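Local atomic coordinates of N-acyl-D-glutamate deacylase (Bordetella bronchiseptica, PDB entry 3GIP), a protein that catalyses the hydrolysis of N-acyl-D-glutamate to D-glutamate and a carboxylic acid, probably with the help of bound zinc, as a member of the amidohydrolase superfamily. Residues L214-I219 and A243-H248; E276-I281 and C359-S364. All blocks are in the same frame, centred on the assembly; numbering follows the deposited sequence.

Four strands of the amidohydrolase (βα)8 barrel, the fifth to the eighth in chain order, make the two contacts. Contact 1 pairs strands 214-218 and 243-246; contact 2 pairs strands 277-281 and 360-362. They follow one another along the chain, their centres lie about 9 Å apart, and strands 243-246 and 277-281 are neighbours, which makes one continuous run of parallel strands. The join shows a probable hydrogen bond from T244 N to E276 O at 2.7 Å, and another of 2.9 Å from H248 N to D280 OD1. Through the second, an aspartate of contact 2 probably helps to position the backbone of a zinc ligand of contact 1, near the C-terminal ends of the strands.

Contact 1: L214-I219 and A243-H248; sequences LHTSHI and ATVVSH. With ZN (zinc ion), chain F.
H218 and H248 meet at the ends of two adjacent parallel strands and share one zinc ion. In H218, CB lies 3.8 Å from H248 CE1, and CG, anti to the backbone N (chi1 170°), is thereby brought to 3.4 Å from the same carbon. H218 ND1 binds the zinc at 2.0 Å. Farther round the ring, H218 CE1 is 3.5 Å from H248 CE1, with CD2 and NE2 somewhat more distant from it. H248 thus turns its edge toward one face of the H218 ring in an offset edge-to-face pair, the planes at 89° and CE1 placed toward the rim. H248 NE2 completes the pair of ligands at 2.1 Å from the zinc; H218 ND1 and H248 NE2 are close because both grip the metal, not through a hydrogen bond.

Behind the site the strands are held in register by backbone bonds in which H215 and S217 on one side alternate with V245 and S247 on the other; S217 N reaches V245 O at 2.8 Å. T216 CG2 lies alongside V245, 3.9 Å from its CB, whereas L214 CD2 presses on A243 CB at a tight 3.4 Å. Beside T216, water 2 joins its OG1 to S247 OG. On the face that carries H215 and T244, S217 packs against V233 of helix 226-240, and water 1 joins H215 ND1 to T244 OG1; H215 NE2 is hydrogen-bonded to T186 OG1, and T244 OG1 to C242 O.

E222 makes a weak hydrogen bond to H248 ND1. Two imidazole nitrogens on neighbouring strands, with the sulfur of C95 as a further ligand, hold the zinc, which probably activates water for deacylation, as in other amidohydrolases.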
ATOM      1  N   LEU A 214      13.103   5.292  -4.253  1.00 16.40           N
ATOM      2  CA  LEU A 214      12.392   4.326  -5.085  1.00 16.51           C
ATOM      3  C   LEU A 214      11.536   4.789  -6.249  1.00 15.56           C
ATOM      4  O   LEU A 214      11.132   5.949  -6.347  1.00 14.43           O
ATOM      5  CB  LEU A 214      11.471   3.484  -4.199  1.00 18.30           C
ATOM      6  CG  LEU A 214      12.022   2.529  -3.150  1.00 20.37           C
ATOM      7  CD1 LEU A 214      10.936   2.243  -2.130  1.00 21.31           C
ATOM      8  CD2 LEU A 214      12.485   1.243  -3.816  1.00 22.04           C
ATOM      9  N   HIS A 215      11.272   3.831  -7.132  1.00 15.63           N
ATOM     10  CA  HIS A 215      10.350   4.011  -8.237  1.00 12.30           C
ATOM     11  C   HIS A 215       9.399   2.847  -8.007  1.00 13.38           C
ATOM     12  O   HIS A 215       9.804   1.691  -8.163  1.00 14.69           O
ATOM     13  CB  HIS A 215      10.966   3.804  -9.620  1.00 13.09           C
ATOM     14  CG  HIS A 215       9.935   3.714 -10.708  1.00 13.14           C
ATOM     15  ND1 HIS A 215      10.145   3.035 -11.889  1.00 13.71           N
ATOM     16  CD2 HIS A 215       8.674   4.205 -10.779  1.00 15.16           C
ATOM     17  CE1 HIS A 215       9.059   3.109 -12.639  1.00 15.50           C
ATOM     18  NE2 HIS A 215       8.150   3.813 -11.988  1.00 14.42           N
ATOM     19  N   THR A 216       8.171   3.132  -7.592  1.00 13.83           N
ATOM     20  CA  THR A 216       7.186   2.068  -7.401  1.00 12.75           C
ATOM     21  C   THR A 216       6.279   2.217  -8.613  1.00 13.95           C
ATOM     22  O   THR A 216       6.042   3.335  -9.083  1.00 12.84           O
ATOM     23  CB  THR A 216       6.385   2.232  -6.094  1.00 14.22           C
ATOM     24  OG1 THR A 216       5.569   3.406  -6.165  1.00 14.07           O
ATOM     25  CG2 THR A 216       7.331   2.339  -4.905  1.00 13.47           C
ATOM     26  N   SER A 217       5.760   1.111  -9.134  1.00 12.70           N
ATOM     27  CA  SER A 217       4.951   1.224 -10.330  1.00 13.10           C
ATOM     28  C   SER A 217       3.730   0.349 -10.513  1.00 13.44           C
ATOM     29  O   SER A 217       3.769  -0.864 -10.291  1.00 14.30           O
ATOM     30  CB  SER A 217       5.853   1.035 -11.561  1.00 13.47           C
ATOM     31  OG  SER A 217       5.113   1.108 -12.773  1.00 14.47           O
ATOM     32  N   HIS A 218       2.637   0.998 -10.899  1.00 14.23           N
ATOM     33  CA  HIS A 218       1.422   0.297 -11.262  1.00 13.20           C
ATOM     34  C   HIS A 218       1.767   0.281 -12.748  1.00 13.56           C
ATOM     35  O   HIS A 218       1.677   1.308 -13.432  1.00 14.62           O
ATOM     36  CB  HIS A 218       0.180   1.150 -10.984  1.00 13.65           C
ATOM     37  CG  HIS A 218      -1.082   0.575 -11.548  1.00 12.80           C
ATOM     38  ND1 HIS A 218      -2.272   0.551 -10.848  1.00 13.63           N
ATOM     39  CD2 HIS A 218      -1.346   0.024 -12.757  1.00 13.67           C
ATOM     40  CE1 HIS A 218      -3.212   0.010 -11.604  1.00 13.52           C
ATOM     41  NE2 HIS A 218      -2.676  -0.318 -12.767  1.00 14.51           N
ATOM     42  N   ILE A 219       2.213  -0.872 -13.234  1.00 13.27           N
ATOM     43  CA  ILE A 219       2.657  -0.998 -14.616  1.00 12.92           C
ATOM     44  C   ILE A 219       1.637  -0.703 -15.718  1.00 13.95           C
ATOM     45  O   ILE A 219       0.433  -0.621 -15.475  1.00 13.73           O
ATOM     46  CB  ILE A 219       3.347  -2.369 -14.824  1.00 11.88           C
ATOM     47  CG1 ILE A 219       2.356  -3.516 -14.633  1.00 13.01           C
ATOM     48  CG2 ILE A 219       4.485  -2.512 -13.805  1.00 13.73           C
ATOM     49  CD1 ILE A 219       3.004  -4.884 -14.756  1.00 14.73           C
ATOM     50  N   ALA A 243      16.178   1.663  -7.475  1.00 14.32           N
ATOM     51  CA  ALA A 243      15.466   0.596  -6.775  1.00 14.72           C
ATOM     52  C   ALA A 243      14.031   0.636  -7.299  1.00 15.30           C
ATOM     53  O   ALA A 243      13.440   1.710  -7.434  1.00 14.31           O
ATOM     54  CB  ALA A 243      15.500   0.836  -5.274  1.00 15.37           C
ATOM     55  N   THR A 244      13.465  -0.537  -7.571  1.00 14.93           N
ATOM     56  CA  THR A 244      12.130  -0.624  -8.151  1.00 14.79           C
ATOM     57  C   THR A 244      11.179  -1.551  -7.408  1.00 15.39           C
ATOM     58  O   THR A 244      11.591  -2.580  -6.878  1.00 15.65           O
ATOM     59  CB  THR A 244      12.238  -1.122  -9.608  1.00 15.27           C
ATOM     60  OG1 THR A 244      13.091  -0.240 -10.348  1.00 16.82           O
ATOM     61  CG2 THR A 244      10.875  -1.192 -10.274  1.00 17.35           C
ATOM     62  N   VAL A 245       9.903  -1.175  -7.378  1.00 13.89           N
ATOM     63  CA  VAL A 245       8.871  -1.990  -6.747  1.00 13.46           C
ATOM     64  C   VAL A 245       7.722  -2.144  -7.736  1.00 14.30           C
ATOM     65  O   VAL A 245       7.214  -1.154  -8.263  1.00 13.61           O
ATOM     66  CB  VAL A 245       8.315  -1.344  -5.458  1.00 13.71           C
ATOM     67  CG1 VAL A 245       7.150  -2.169  -4.930  1.00 15.16           C
ATOM     68  CG2 VAL A 245       9.403  -1.255  -4.400  1.00 14.45           C
ATOM     69  N   VAL A 246       7.333  -3.386  -8.014  1.00 12.70           N
ATOM     70  CA  VAL A 246       6.218  -3.645  -8.915  1.00 12.78           C
ATOM     71  C   VAL A 246       4.980  -3.758  -8.031  1.00 11.82           C
ATOM     72  O   VAL A 246       4.818  -4.730  -7.294  1.00 14.13           O
ATOM     73  CB  VAL A 246       6.402  -4.966  -9.698  1.00 12.49           C
ATOM     74  CG1 VAL A 246       5.209  -5.181 -10.624  1.00 13.80           C
ATOM     75  CG2 VAL A 246       7.701  -4.922 -10.499  1.00 14.18           C
ATOM     76  N   SER A 247       4.121  -2.745  -8.097  1.00 10.87           N
ATOM     77  CA  SER A 247       2.909  -2.695  -7.290  1.00 11.75           C
ATOM     78  C   SER A 247       1.865  -3.745  -7.641  1.00 11.60           C
ATOM     79  O   SER A 247       1.709  -4.119  -8.803  1.00 12.97           O
ATOM     80  CB  SER A 247       2.268  -1.310  -7.406  1.00 12.91           C
ATOM     81  OG  SER A 247       3.144  -0.305  -6.925  1.00 12.65           O
ATOM     82  N   HIS A 248       1.147  -4.190  -6.612  1.00 11.92           N
ATOM     83  CA  HIS A 248       0.074  -5.174  -6.742  1.00 11.26           C
ATOM     84  C   HIS A 248       0.226  -6.050  -7.977  1.00 10.85           C
ATOM     85  O   HIS A 248      -0.619  -6.047  -8.874  1.00 11.74           O
ATOM     86  CB  HIS A 248      -1.300  -4.468  -6.738  1.00 11.79           C
ATOM     87  CG  HIS A 248      -1.383  -3.245  -7.609  1.00 12.99           C
ATOM     88  ND1 HIS A 248      -1.043  -3.249  -8.944  1.00 13.06           N
ATOM     89  CD2 HIS A 248      -1.848  -1.999  -7.347  1.00 14.47           C
ATOM     90  CE1 HIS A 248      -1.297  -2.064  -9.469  1.00 15.97           C
ATOM     91  NE2 HIS A 248      -1.788  -1.287  -8.520  1.00 11.55           N
TER
HETATM   92 ZN    ZN F 484      -2.462   0.682  -8.852  1.00 14.07          ZN
HETATM   93  O   HOH W   1      12.212   1.184 -12.483  1.00 15.07           O
HETATM   94  O   HOH W   2       2.870   2.526  -6.634  1.00 12.99           O
HETATM   95  O   HOH W   3       1.573  -3.045 -11.337  1.00 13.41           O

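Contact 2: E276-I281 and C359-S364; sequences EVALDI and CCMVGS
C360 SG packs against I281 in a closely packed part of this contact, lying 3.8 Å from CG1 and equally far from CG2 of that isoleucine. The sulfur stands anti to its backbone N (chi1 -164°), which carries it across to the neighbouring strand. L279 CG adds to this layer, 3.9 Å from C360 CB, and helix 348-356 packs on L279 and I281 through I354. On the other face of the sheet, D280 CB rests 3.4 Å from M361 O. The M361 chain bends at its last torsion (chi3 -78°), which puts CE 3.9 Å from A278 CB and also near L279 O. Between the strands, L279 O accepts an almost straight bond from M361 N at 2.8 Å, and G363 N bonds to I281 O.

The beginning of the pair is its loose side. E276 is exposed, makes no contact across the pair and turns to a salt bridge with R410, while C359 is partly exposed. Toward the opposite end, water 4 donates to both D280 OD1 and G363 O. Parallel pairing of this kind, with helices packed on one face and D280 and M361 on the other, belongs to the (βα)8 barrel of amidohydrolases; the side chain of D280 lies about 8 Å from the zinc, and its OD1 accepts a hydrogen bond from N of the zinc ligand H248, which places it in the second shell of the site.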
ATOM      1  N   GLU A 276      17.877  -3.458  -7.310  1.00 20.48           N
ATOM      2  CA  GLU A 276      17.020  -3.760  -6.172  1.00 20.18           C
ATOM      3  C   GLU A 276      15.585  -3.763  -6.661  1.00 19.20           C
ATOM      4  O   GLU A 276      15.032  -2.717  -6.991  1.00 18.55           O
ATOM      5  CB  GLU A 276      17.180  -2.723  -5.055  1.00 23.20           C
ATOM      6  CG  GLU A 276      18.504  -2.810  -4.315  1.00 27.47           C
ATOM      7  CD  GLU A 276      18.496  -2.031  -3.010  1.00 29.70           C
ATOM      8  OE1 GLU A 276      19.543  -1.996  -2.333  1.00 31.19           O
ATOM      9  OE2 GLU A 276      17.441  -1.459  -2.657  1.00 32.27           O
ATOM     10  N   VAL A 277      14.985  -4.946  -6.727  1.00 15.93           N
ATOM     11  CA  VAL A 277      13.610  -5.052  -7.179  1.00 15.15           C
ATOM     12  C   VAL A 277      12.774  -5.840  -6.185  1.00 14.30           C
ATOM     13  O   VAL A 277      13.200  -6.881  -5.680  1.00 15.23           O
ATOM     14  CB  VAL A 277      13.519  -5.735  -8.568  1.00 16.18           C
ATOM     15  CG1 VAL A 277      14.059  -7.149  -8.494  1.00 21.97           C
ATOM     16  CG2 VAL A 277      12.075  -5.732  -9.057  1.00 16.65           C
ATOM     17  N   ALA A 278      11.594  -5.318  -5.885  1.00 13.71           N
ATOM     18  CA  ALA A 278      10.675  -5.980  -4.974  1.00 12.73           C
ATOM     19  C   ALA A 278       9.277  -5.841  -5.556  1.00 12.68           C
ATOM     20  O   ALA A 278       9.095  -5.253  -6.621  1.00 11.55           O
ATOM     21  CB  ALA A 278      10.746  -5.346  -3.586  1.00 13.76           C
ATOM     22  N   LEU A 279       8.288  -6.395  -4.867  1.00 12.96           N
ATOM     23  CA  LEU A 279       6.915  -6.316  -5.339  1.00 12.06           C
ATOM     24  C   LEU A 279       5.973  -6.496  -4.164  1.00 11.39           C
ATOM     25  O   LEU A 279       6.408  -6.733  -3.037  1.00 11.63           O
ATOM     26  CB  LEU A 279       6.640  -7.409  -6.381  1.00 12.17           C
ATOM     27  CG  LEU A 279       6.782  -8.869  -5.918  1.00 12.01           C
ATOM     28  CD1 LEU A 279       5.924  -9.762  -6.802  1.00 13.52           C
ATOM     29  CD2 LEU A 279       8.233  -9.321  -5.970  1.00 13.01           C
ATOM     30  N   ASP A 280       4.680  -6.363  -4.425  1.00 12.07           N
ATOM     31  CA  ASP A 280       3.697  -6.559  -3.377  1.00 12.82           C
ATOM     32  C   ASP A 280       2.375  -7.018  -3.964  1.00 12.11           C
ATOM     33  O   ASP A 280       2.115  -6.846  -5.160  1.00 13.07           O
ATOM     34  CB  ASP A 280       3.520  -5.278  -2.532  1.00 12.79           C
ATOM     35  CG  ASP A 280       3.186  -4.047  -3.364  1.00 14.14           C
ATOM     36  OD1 ASP A 280       2.045  -3.931  -3.859  1.00 14.06           O
ATOM     37  OD2 ASP A 280       4.078  -3.183  -3.521  1.00 13.59           O
ATOM     38  N   ILE A 281       1.561  -7.639  -3.120  1.00 11.25           N
ATOM     39  CA  ILE A 281       0.244  -8.114  -3.523  1.00 12.69           C
ATOM     40  C   ILE A 281      -0.739  -7.959  -2.373  1.00 12.15           C
ATOM     41  O   ILE A 281      -0.347  -7.717  -1.228  1.00 12.08           O
ATOM     42  CB  ILE A 281       0.245  -9.638  -3.891  1.00 11.80           C
ATOM     43  CG1 ILE A 281       0.683 -10.488  -2.688  1.00 13.27           C
ATOM     44  CG2 ILE A 281       1.142  -9.900  -5.076  1.00 12.97           C
ATOM     45  CD1 ILE A 281      -0.452 -10.924  -1.752  1.00 12.90           C
ATOM     46  N   CYS A 359      10.815 -11.591  -2.614  1.00 12.07           N
ATOM     47  CA  CYS A 359      10.772 -10.138  -2.471  1.00 12.16           C
ATOM     48  C   CYS A 359       9.363  -9.570  -2.457  1.00 12.40           C
ATOM     49  O   CYS A 359       9.175  -8.371  -2.668  1.00 12.60           O
ATOM     50  CB  CYS A 359      11.572  -9.476  -3.591  1.00 11.67           C
ATOM     51  SG  CYS A 359      13.316  -9.955  -3.604  1.00 15.14           S
ATOM     52  N   CYS A 360       8.372 -10.417  -2.196  1.00 11.73           N
ATOM     53  CA  CYS A 360       6.996  -9.944  -2.186  1.00 12.62           C
ATOM     54  C   CYS A 360       6.513  -9.488  -0.817  1.00 12.02           C
ATOM     55  O   CYS A 360       6.513 -10.247   0.152  1.00 12.71           O
ATOM     56  CB  CYS A 360       6.043 -11.021  -2.721  1.00 11.04           C
ATOM     57  SG  CYS A 360       4.413 -10.357  -3.153  1.00 12.44           S
ATOM     58  N   MET A 361       6.096  -8.231  -0.752  1.00 12.34           N
ATOM     59  CA  MET A 361       5.575  -7.642   0.473  1.00 11.52           C
ATOM     60  C   MET A 361       4.050  -7.636   0.361  1.00 13.04           C
ATOM     61  O   MET A 361       3.496  -8.085  -0.649  1.00 12.49           O
ATOM     62  CB  MET A 361       6.086  -6.206   0.605  1.00 12.79           C
ATOM     63  CG  MET A 361       7.596  -6.090   0.501  1.00 11.93           C
ATOM     64  SD  MET A 361       8.169  -4.380   0.351  1.00 13.55           S
ATOM     65  CE  MET A 361       7.814  -4.064  -1.362  1.00 13.88           C
ATOM     66  N   VAL A 362       3.375  -7.132   1.388  1.00 11.47           N
ATOM     67  CA  VAL A 362       1.919  -7.056   1.372  1.00 11.91           C
ATOM     68  C   VAL A 362       1.484  -5.596   1.264  1.00 13.15           C
ATOM     69  O   VAL A 362       1.941  -4.740   2.032  1.00 12.76           O
ATOM     70  CB  VAL A 362       1.306  -7.672   2.653  1.00 12.28           C
ATOM     71  CG1 VAL A 362      -0.221  -7.602   2.597  1.00 12.00           C
ATOM     72  CG2 VAL A 362       1.770  -9.112   2.803  1.00 12.92           C
ATOM     73  N   GLY A 363       0.615  -5.323   0.294  1.00 12.76           N
ATOM     74  CA  GLY A 363       0.088  -3.981   0.083  1.00 12.67           C
ATOM     75  C   GLY A 363      -1.420  -4.116  -0.003  1.00 13.57           C
ATOM     76  O   GLY A 363      -1.920  -4.824  -0.872  1.00 13.94           O
ATOM     77  N   SER A 364      -2.153  -3.436   0.875  1.00 12.95           N
ATOM     78  CA  SER A 364      -3.611  -3.564   0.890  1.00 13.26           C
ATOM     79  C   SER A 364      -4.333  -2.924  -0.288  1.00 14.55           C
ATOM     80  O   SER A 364      -5.354  -3.442  -0.748  1.00 14.30           O
ATOM     81  CB  SER A 364      -4.186  -2.989   2.185  1.00 13.88           C
ATOM     82  OG  SER A 364      -4.188  -1.571   2.153  1.00 14.12           O
TER
HETATM   83  O   HOH W   4      -0.555  -4.963  -3.471  1.00 17.44           O